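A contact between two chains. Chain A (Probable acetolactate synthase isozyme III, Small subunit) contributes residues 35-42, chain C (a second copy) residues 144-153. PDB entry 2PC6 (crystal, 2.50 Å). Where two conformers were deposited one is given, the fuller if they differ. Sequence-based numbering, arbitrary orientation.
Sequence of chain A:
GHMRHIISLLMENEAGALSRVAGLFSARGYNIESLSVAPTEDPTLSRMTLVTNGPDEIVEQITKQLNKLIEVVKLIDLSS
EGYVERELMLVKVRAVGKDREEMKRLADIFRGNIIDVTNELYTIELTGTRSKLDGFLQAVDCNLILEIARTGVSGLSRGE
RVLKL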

ATOM      1  N   LEU A  35       1.514  -6.451  -2.035  1.00 51.81           N
ATOM      2  CA  LEU A  35       0.286  -6.671  -1.329  1.00 52.00           C
ATOM      3  C   LEU A  35      -0.146  -5.407  -0.571  1.00 52.24           C
ATOM      4  O   LEU A  35       0.606  -4.911   0.245  1.00 53.11           O
ATOM      5  N   SER A  36      -1.381  -4.963  -0.807  1.00 51.75           N
ATOM      6  CA  SER A  36      -2.040  -3.909  -0.055  1.00 51.79           C
ATOM      7  C   SER A  36      -3.280  -4.413   0.646  1.00 50.52           C
ATOM      8  O   SER A  36      -4.110  -5.067   0.031  1.00 51.12           O
ATOM      9  N   VAL A  37      -3.455  -4.046   1.905  1.00 49.22           N
ATOM     10  CA  VAL A  37      -4.686  -4.349   2.612  1.00 47.82           C
ATOM     11  C   VAL A  37      -4.976  -3.201   3.604  1.00 48.15           C
ATOM     12  O   VAL A  37      -4.065  -2.638   4.179  1.00 48.36           O
ATOM     13  N   ALA A  38      -6.229  -2.819   3.764  1.00 48.52           N
ATOM     14  CA  ALA A  38      -6.631  -1.785   4.736  1.00 49.44           C
ATOM     15  C   ALA A  38      -8.138  -1.860   4.872  1.00 49.80           C
ATOM     16  O   ALA A  38      -8.786  -2.459   4.023  1.00 49.30           O
ATOM     17  N   PRO A  39      -8.701  -1.284   5.949  1.00 50.81           N
ATOM     18  CA  PRO A  39     -10.155  -1.452   6.164  1.00 51.50           C
ATOM     19  C   PRO A  39     -10.973  -0.777   5.077  1.00 52.21           C
ATOM     20  O   PRO A  39     -10.503   0.182   4.458  1.00 52.76           O
ATOM     21  N   THR A  40     -12.175  -1.277   4.837  1.00 52.86           N
ATOM     22  CA  THR A  40     -13.113  -0.603   3.942  1.00 53.29           C
ATOM     23  C   THR A  40     -14.033   0.310   4.770  1.00 54.00           C
ATOM     24  O   THR A  40     -13.862   0.427   6.000  1.00 53.55           O
ATOM     25  N   GLU A  41     -14.968   0.939   4.048  0.50 54.11           N
ATOM     26  CA  GLU A  41     -16.140   1.642   4.579  0.50 54.16           C
ATOM     27  C   GLU A  41     -16.651   0.964   5.851  0.50 55.13           C
ATOM     28  O   GLU A  41     -16.941   1.624   6.860  0.50 55.11           O
ATOM     29  N   ASP A  42     -16.713  -0.368   5.777  1.00 55.92           N
ATOM     30  CA  ASP A  42     -17.318  -1.243   6.795  1.00 57.36           C
ATOM     31  C   ASP A  42     -16.134  -1.913   7.518  1.00 58.04           C
ATOM     32  O   ASP A  42     -15.399  -2.719   6.914  1.00 58.42           O
TER
ATOM     33  N   LEU C 144     -22.939   7.757  -0.082  1.00 49.27           N
ATOM     34  CA  LEU C 144     -22.379   8.055  -1.382  1.00 48.39           C
ATOM     35  C   LEU C 144     -21.185   7.177  -1.714  1.00 48.21           C
ATOM     36  O   LEU C 144     -20.828   7.048  -2.874  1.00 49.25           O
ATOM     37  N   ILE C 145     -20.599   6.526  -0.715  1.00 47.58           N
ATOM     38  CA  ILE C 145     -19.359   5.765  -0.927  1.00 46.65           C
ATOM     39  C   ILE C 145     -19.687   4.386  -1.467  1.00 46.09           C
ATOM     40  O   ILE C 145     -20.273   3.625  -0.748  1.00 45.41           O
ATOM     41  N   LEU C 146     -19.328   4.071  -2.716  1.00 44.59           N
ATOM     42  CA  LEU C 146     -19.681   2.768  -3.258  1.00 43.79           C
ATOM     43  C   LEU C 146     -18.678   1.708  -2.922  1.00 44.15           C
ATOM     44  O   LEU C 146     -19.064   0.584  -2.661  1.00 45.53           O
ATOM     45  N   GLU C 147     -17.393   2.030  -2.960  1.00 43.51           N
ATOM     46  CA  GLU C 147     -16.366   1.148  -2.409  1.00 43.51           C
ATOM     47  C   GLU C 147     -15.092   1.965  -2.293  1.00 44.09           C
ATOM     48  O   GLU C 147     -14.954   3.012  -2.946  1.00 43.92           O
ATOM     49  N   ILE C 148     -14.147   1.458  -1.505  1.00 44.46           N
ATOM     50  CA  ILE C 148     -12.901   2.138  -1.224  1.00 44.60           C
ATOM     51  C   ILE C 148     -11.828   1.084  -1.333  1.00 44.92           C
ATOM     52  O   ILE C 148     -12.045  -0.027  -0.881  1.00 44.79           O
ATOM     53  N   ALA C 149     -10.687   1.422  -1.927  1.00 44.69           N
ATOM     54  CA  ALA C 149      -9.478   0.615  -1.780  1.00 45.12           C
ATOM     55  C   ALA C 149      -8.349   1.492  -1.358  1.00 45.29           C
ATOM     56  O   ALA C 149      -7.936   2.408  -2.066  1.00 45.95           O
ATOM     57  N   ARG C 150      -7.848   1.206  -0.177  1.00 46.53           N
ATOM     58  CA  ARG C 150      -6.945   2.107   0.526  1.00 47.56           C
ATOM     59  C   ARG C 150      -5.703   1.306   0.861  1.00 48.54           C
ATOM     60  O   ARG C 150      -5.835   0.165   1.304  1.00 49.26           O
ATOM     61  N   THR C 151      -4.507   1.878   0.655  1.00 50.13           N
ATOM     62  CA  THR C 151      -3.249   1.101   0.776  1.00 50.55           C
ATOM     63  C   THR C 151      -2.579   0.963   2.124  1.00 51.06           C
ATOM     64  O   THR C 151      -1.696   0.108   2.283  1.00 51.81           O
ATOM     65  N   GLY C 152      -2.937   1.759   3.109  1.00 50.67           N
ATOM     66  CA  GLY C 152      -2.102   1.667   4.317  1.00 51.09           C
ATOM     67  C   GLY C 152      -0.692   2.214   4.079  1.00 50.50           C
ATOM     68  O   GLY C 152      -0.260   2.357   2.931  1.00 49.89           O
ATOM     69  N   VAL C 153       0.015   2.532   5.160  1.00 49.93           N
ATOM     70  CA  VAL C 153       1.153   3.434   5.091  1.00 49.89           C
ATOM     71  C   VAL C 153       2.358   3.007   4.263  1.00 49.83           C
ATOM     72  O   VAL C 153       2.654   1.832   4.107  1.00 51.19           O
TER

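The contact between the two copies is a mixed packing of two crossing strands and their flanking loops, with an angle of 127° between the strands' N-to-C directions, supplemented at one end by a weak hydrogen bond from a backbone amide to a glutamate and nearer the middle by a bridging water. The strand axes approach to 6.5 Å, and no direct backbone-to-backbone hydrogen bond joins the stretches; the 432 Å² of buried surface involves side chains set against both the main chain and the side chains of the partner.

On chain A, Ser A36 and Ala A38 point toward the partner, whereas the intervening Val A37, with chi1 in p, points away. Ser A36, whose chi1 of -113° lies between wells, places OG 3.3 Å from CB of Thr C151; its hydroxyl finds its hydrogen-bonding partner elsewhere in the structure. The short side chain of Ala A38 permits a very close approach to the backbone, with CB 3.1 Å from O of Arg C150. CB of Ala A38 also lies 3.9 Å from CG of Arg C150, whose CA-to-CB bond points sideways and whose chain is extended (t for chi1 to chi3) and hydrogen-bonded elsewhere.

Thr C151 points away overall and, with chi1 in p, donates from OG1 to O of Gly C152 at 3.1 Å. Gly C152 follows with N 4.1 Å from CB of Ala A38. Its positive phi of 68°, paired with a psi of 161°, would jam a CB against the preceding carbonyl oxygen, so the backbone itself calls for glycine; that CB would also point toward chain A.

Farther along, Ile C148 points toward chain A, with both chi angles between wells. It faces the segment from Pro A39 to Glu A41, its CG2 4.4 Å from O of Pro A39. Thr A40, in the p rotamer, contributes CG2 at 4.2 Å from O of Ile C148.

Glu A41 has the most area covered by the other stretch. Its CA-to-CB bond runs sideways, but chi1 in m and chi2 in p bring the end of the chain nearer to chain C. CG of Glu A41 packs 3.4 Å from CG2 of Ile C145, an m, t rotamer directed toward chain A, and the carboxylate OE1 of Glu A41 accepts a weak hydrogen bond from N of Ile C148 at 3.0 Å, with an angle of 120°.

Water 1 links the two backbones: it donates to O of Pro A39 at 2.7 Å and weakly accepts from N of Arg C150 at 3.3 Å, providing a polar connection where the main chains do not bond directly.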

ATOM      1  CB  LEU A  35       0.466  -7.838  -0.341  1.00 51.46           C
ATOM      2  CG  LEU A  35      -0.786  -8.242   0.436  1.00 51.63           C
ATOM      3  CD1 LEU A  35      -0.848  -9.736   0.667  1.00 51.43           C
ATOM      4  CD2 LEU A  35      -0.860  -7.492   1.777  1.00 50.06           C
ATOM      5  CB  SER A  36      -2.545  -2.853  -1.019  1.00 52.00           C
ATOM      6  OG  SER A  36      -1.832  -1.677  -0.833  1.00 58.49           O
ATOM      7  CB  VAL A  37      -4.577  -5.739   3.309  1.00 47.72           C
ATOM      8  CG1 VAL A  37      -3.424  -5.778   4.308  1.00 46.84           C
ATOM      9  CG2 VAL A  37      -5.871  -6.123   3.993  1.00 46.11           C
ATOM     10  CB  ALA A  38      -6.184  -0.364   4.295  1.00 50.05           C
ATOM     11  CB  PRO A  39     -10.412  -0.734   7.527  1.00 51.44           C
ATOM     12  CG  PRO A  39      -9.062  -0.692   8.216  1.00 51.59           C
ATOM     13  CD  PRO A  39      -8.084  -0.469   7.022  1.00 51.13           C
ATOM     14  CB  THR A  40     -13.958  -1.628   3.134  1.00 53.60           C
ATOM     15  OG1 THR A  40     -14.814  -2.360   4.018  1.00 52.29           O
ATOM     16  CG2 THR A  40     -13.044  -2.597   2.347  1.00 52.83           C
ATOM     17  CB  GLU A  41     -17.264   1.633   3.517  0.50 53.79           C
ATOM     18  CG  GLU A  41     -16.830   1.865   2.052  0.50 49.61           C
ATOM     19  CD  GLU A  41     -16.397   0.620   1.289  0.50 43.74           C
ATOM     20  OE1 GLU A  41     -15.211   0.396   1.142  0.50 41.23           O
ATOM     21  OE2 GLU A  41     -17.224  -0.141   0.784  0.50 45.83           O
ATOM     22  CB  ASP A  42     -18.240  -2.296   6.140  1.00 57.49           C
ATOM     23  CG  ASP A  42     -18.495  -3.550   7.024  1.00 58.36           C
ATOM     24  OD1 ASP A  42     -18.173  -3.596   8.242  1.00 55.87           O
ATOM     25  OD2 ASP A  42     -19.047  -4.517   6.454  1.00 60.72           O
TER
ATOM     26  CB  LEU C 144     -22.066   9.538  -1.519  1.00 47.63           C
ATOM     27  CG  LEU C 144     -23.277  10.496  -1.391  1.00 48.37           C
ATOM     28  CD1 LEU C 144     -22.812  11.917  -1.587  1.00 47.06           C
ATOM     29  CD2 LEU C 144     -24.438  10.201  -2.337  1.00 41.57           C
ATOM     30  CB  ILE C 145     -18.539   5.631   0.413  1.00 46.89           C
ATOM     31  CG1 ILE C 145     -18.097   7.025   0.889  1.00 45.69           C
ATOM     32  CG2 ILE C 145     -17.334   4.683   0.257  1.00 44.05           C
ATOM     33  CD1 ILE C 145     -17.434   7.043   2.236  1.00 46.15           C
ATOM     34  CB  LEU C 146     -19.924   2.786  -4.764  1.00 43.37           C
ATOM     35  CG  LEU C 146     -20.966   3.813  -5.210  1.00 46.13           C
ATOM     36  CD1 LEU C 146     -21.017   3.981  -6.738  1.00 49.11           C
ATOM     37  CD2 LEU C 146     -22.394   3.531  -4.633  1.00 44.64           C
ATOM     38  CB  GLU C 147     -16.124  -0.075  -3.292  1.00 42.46           C
ATOM     39  CG  GLU C 147     -15.881   0.266  -4.786  1.00 43.52           C
ATOM     40  CD  GLU C 147     -15.696  -0.950  -5.664  1.00 44.99           C
ATOM     41  OE1 GLU C 147     -15.539  -2.095  -5.129  1.00 47.63           O
ATOM     42  OE2 GLU C 147     -15.721  -0.771  -6.902  1.00 43.73           O
ATOM     43  CB  ILE C 148     -12.981   2.636   0.199  1.00 45.01           C
ATOM     44  CG1 ILE C 148     -13.535   4.022   0.190  1.00 45.48           C
ATOM     45  CG2 ILE C 148     -11.653   2.604   0.974  1.00 45.97           C
ATOM     46  CD1 ILE C 148     -14.379   4.203   1.380  1.00 49.46           C
ATOM     47  CB  ALA C 149      -9.126  -0.141  -3.047  1.00 44.08           C
ATOM     48  CB  ARG C 150      -7.654   2.609   1.764  1.00 46.38           C
ATOM     49  CG  ARG C 150      -6.771   3.170   2.853  1.00 48.11           C
ATOM     50  CD  ARG C 150      -7.654   3.552   3.981  1.00 45.86           C
ATOM     51  NE  ARG C 150      -6.996   4.526   4.812  1.00 49.07           N
ATOM     52  CZ  ARG C 150      -7.620   5.491   5.492  1.00 51.07           C
ATOM     53  NH1 ARG C 150      -8.953   5.648   5.445  1.00 51.01           N
ATOM     54  NH2 ARG C 150      -6.898   6.304   6.236  1.00 51.43           N
ATOM     55  CB  THR C 151      -2.145   1.542  -0.145  1.00 50.69           C
ATOM     56  OG1 THR C 151      -1.677   2.849   0.245  1.00 51.56           O
ATOM     57  CG2 THR C 151      -2.591   1.468  -1.590  1.00 49.43           C
ATOM     58  CB  VAL C 153       1.611   3.830   6.471  1.00 50.35           C
ATOM     59  CG1 VAL C 153       2.906   4.722   6.387  1.00 50.07           C
ATOM     60  CG2 VAL C 153       0.457   4.539   7.197  1.00 50.92           C
TER
HETATM   61  O   HOH W   1      -9.768  -0.357   1.952  1.00 35.23           O